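Local coordinates for recombination protein recR (Deinococcus radiodurans, PDB 1VDD), which takes part in homologous recombinational DNA repair as a ring-shaped, DNA-binding, zinc-containing assembly, probably acting together with RecF and RecO, at the interface of chains A and B. Sequence-based numbering; all coordinates share one arbitrary frame. Chains: chain A/B, Recombination protein recR.

The interface of chains A and B. Residues chain A 169-173, 188-189, 194; chain B 143, 168-173.
Two copies of the same loop, residues 169 to 173, meet near the two-fold axis of this RecR pair and pair in parallel, consistent with the protein's ring architecture. Backbone carries most of the polar contact here, with small side chains packed beside it. A:Val172 buries 62 Å², more than any other residue of this patch. Its N-H reaches B:Ala169 O at 3.1 Å, nearly along the C=O axis. Its carbonyl O accepts B:Gly171 N at 2.8 Å in an almost straight bond (178° at H), the donor lying above the carbonyl plane. The twin ladder runs from B:Val172, whose N meets A:Ala169 O at 2.7 Å and whose O accepts A:Gly171 N. At the centre the glycine CA atoms of both chains approach without side chains between them, but the acceptors A:Gly171 O and B:Gly171 O crowd each other at 2.7 Å with no hydrogen between them, a strained point of the model.

The A:Val172 side chain holds CG1 anti to the carbonyl carbon (chi1 -55°), placing CG2 in the crowded position, 3.3 Å from B:Thr143 CG2; the two side chains cross obliquely. That threonine methyl also lies over the rim of its own chain's B:Tyr170 ring, while OG1 (chi1 66°) donates to A:Pro173 O at 2.7 Å, in the carbonyl plane and on a lone pair. An alanine at B:Thr143 would remove hydroxyl and methyl, and would probably lose this bond and loosen the packing on A:Val172.

B:Ala169, burying 51 Å², is pinned to helix 183-191 of chain A. Its methyl CB packs 3.5 Å from A:Ala189 CA, and B:Ile168 CG1 flanks A:Ala189 CB. B:Ala169 N donates to a lone pair of A:Ala189 O at 2.7 Å.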
# COMPACT_ATOMS: atom_id res chain seq x y z
N ALA A 169 -27.37 -3.14 -10.22
CA ALA A 169 -26.65 -4.22 -10.88
C ALA A 169 -25.33 -4.69 -10.28
O ALA A 169 -24.37 -3.94 -10.17
CB ALA A 169 -26.44 -3.86 -12.36
N TYR A 170 -25.29 -5.96 -9.88
CA TYR A 170 -24.05 -6.53 -9.38
C TYR A 170 -23.26 -6.65 -10.67
O TYR A 170 -23.81 -7.07 -11.68
CB TYR A 170 -24.28 -7.93 -8.80
CG TYR A 170 -24.86 -7.93 -7.41
CD1 TYR A 170 -25.96 -7.14 -7.09
CD2 TYR A 170 -24.31 -8.73 -6.41
CE1 TYR A 170 -26.50 -7.13 -5.81
CE2 TYR A 170 -24.84 -8.74 -5.12
CZ TYR A 170 -25.94 -7.93 -4.83
OH TYR A 170 -26.47 -7.91 -3.55
N GLY A 171 -22.00 -6.27 -10.66
CA GLY A 171 -21.26 -6.35 -11.90
C GLY A 171 -19.84 -5.86 -11.83
O GLY A 171 -19.39 -5.37 -10.80
N VAL A 172 -19.12 -5.98 -12.94
CA VAL A 172 -17.74 -5.56 -12.96
C VAL A 172 -17.74 -4.05 -12.84
O VAL A 172 -18.62 -3.37 -13.39
CB VAL A 172 -17.04 -6.04 -14.27
CG1 VAL A 172 -17.22 -7.55 -14.40
CG2 VAL A 172 -17.64 -5.35 -15.49
N PRO A 173 -16.79 -3.48 -12.09
CA PRO A 173 -16.74 -2.02 -11.95
C PRO A 173 -16.16 -1.37 -13.21
O PRO A 173 -15.50 -2.04 -14.00
CB PRO A 173 -15.85 -1.83 -10.72
CG PRO A 173 -14.94 -3.00 -10.71
CD PRO A 173 -15.73 -4.16 -11.32
N ARG A 188 -21.64 -12.85 -11.66
CA ARG A 188 -22.85 -12.04 -11.60
C ARG A 188 -22.91 -11.14 -12.81
O ARG A 188 -23.97 -10.90 -13.37
CB ARG A 188 -22.88 -11.19 -10.32
CG ARG A 188 -22.98 -11.98 -9.03
CD ARG A 188 -24.36 -11.86 -8.38
NE ARG A 188 -24.45 -12.68 -7.17
CZ ARG A 188 -25.53 -12.78 -6.40
NH1 ARG A 188 -26.64 -12.11 -6.71
NH2 ARG A 188 -25.51 -13.55 -5.32
N ALA A 189 -21.75 -10.63 -13.22
CA ALA A 189 -21.72 -9.77 -14.40
C ALA A 189 -22.11 -10.59 -15.61
O ALA A 189 -22.58 -10.06 -16.61
CB ALA A 189 -20.33 -9.20 -14.61
N GLN A 194 -26.52 -8.08 -20.18
CA GLN A 194 -27.57 -7.37 -20.91
C GLN A 194 -27.43 -7.67 -22.40
O GLN A 194 -26.32 -7.72 -22.92
CB GLN A 194 -27.44 -5.86 -20.72
CG GLN A 194 -26.65 -5.43 -19.51
CD GLN A 194 -26.06 -4.04 -19.70
OE1 GLN A 194 -26.78 -3.08 -20.01
NE2 GLN A 194 -24.74 -3.93 -19.52
N THR B 143 -13.58 -3.33 -18.95
CA THR B 143 -14.37 -2.10 -18.93
C THR B 143 -13.45 -0.90 -18.94
O THR B 143 -13.79 0.17 -18.42
CB THR B 143 -15.27 -2.02 -17.69
OG1 THR B 143 -14.46 -1.91 -16.52
CG2 THR B 143 -16.14 -3.25 -17.61
N ILE B 168 -21.31 -8.09 -20.89
CA ILE B 168 -21.14 -8.44 -19.50
C ILE B 168 -21.72 -7.28 -18.69
O ILE B 168 -21.64 -6.12 -19.12
CB ILE B 168 -19.64 -8.65 -19.22
CG1 ILE B 168 -19.44 -9.62 -18.08
CG2 ILE B 168 -18.95 -7.32 -18.95
CD1 ILE B 168 -17.99 -9.83 -17.75
N ALA B 169 -22.31 -7.57 -17.54
CA ALA B 169 -22.94 -6.56 -16.69
C ALA B 169 -22.03 -5.53 -16.03
O ALA B 169 -21.19 -5.88 -15.20
CB ALA B 169 -23.77 -7.25 -15.60
N TYR B 170 -22.19 -4.27 -16.40
CA TYR B 170 -21.43 -3.20 -15.77
C TYR B 170 -22.15 -2.97 -14.45
O TYR B 170 -23.37 -2.77 -14.44
CB TYR B 170 -21.49 -1.91 -16.59
CG TYR B 170 -20.54 -1.84 -17.77
CD1 TYR B 170 -20.72 -2.66 -18.88
CD2 TYR B 170 -19.50 -0.91 -17.80
CE1 TYR B 170 -19.89 -2.55 -19.99
CE2 TYR B 170 -18.67 -0.80 -18.90
CZ TYR B 170 -18.86 -1.62 -19.99
OH TYR B 170 -18.05 -1.49 -21.10
N GLY B 171 -21.43 -3.00 -13.34
CA GLY B 171 -22.10 -2.81 -12.05
C GLY B 171 -21.24 -2.80 -10.80
O GLY B 171 -20.01 -2.70 -10.85
N VAL B 172 -21.91 -2.92 -9.66
CA VAL B 172 -21.22 -2.91 -8.38
C VAL B 172 -20.65 -4.28 -8.11
O VAL B 172 -21.32 -5.29 -8.29
CB VAL B 172 -22.20 -2.53 -7.23
CG1 VAL B 172 -21.48 -2.65 -5.90
CG2 VAL B 172 -22.72 -1.11 -7.44
N PRO B 173 -19.38 -4.35 -7.67
CA PRO B 173 -18.80 -5.67 -7.40
C PRO B 173 -19.43 -6.26 -6.15
O PRO B 173 -20.23 -5.61 -5.48
CB PRO B 173 -17.31 -5.38 -7.20
CG PRO B 173 -17.29 -3.95 -6.70
CD PRO B 173 -18.38 -3.28 -7.52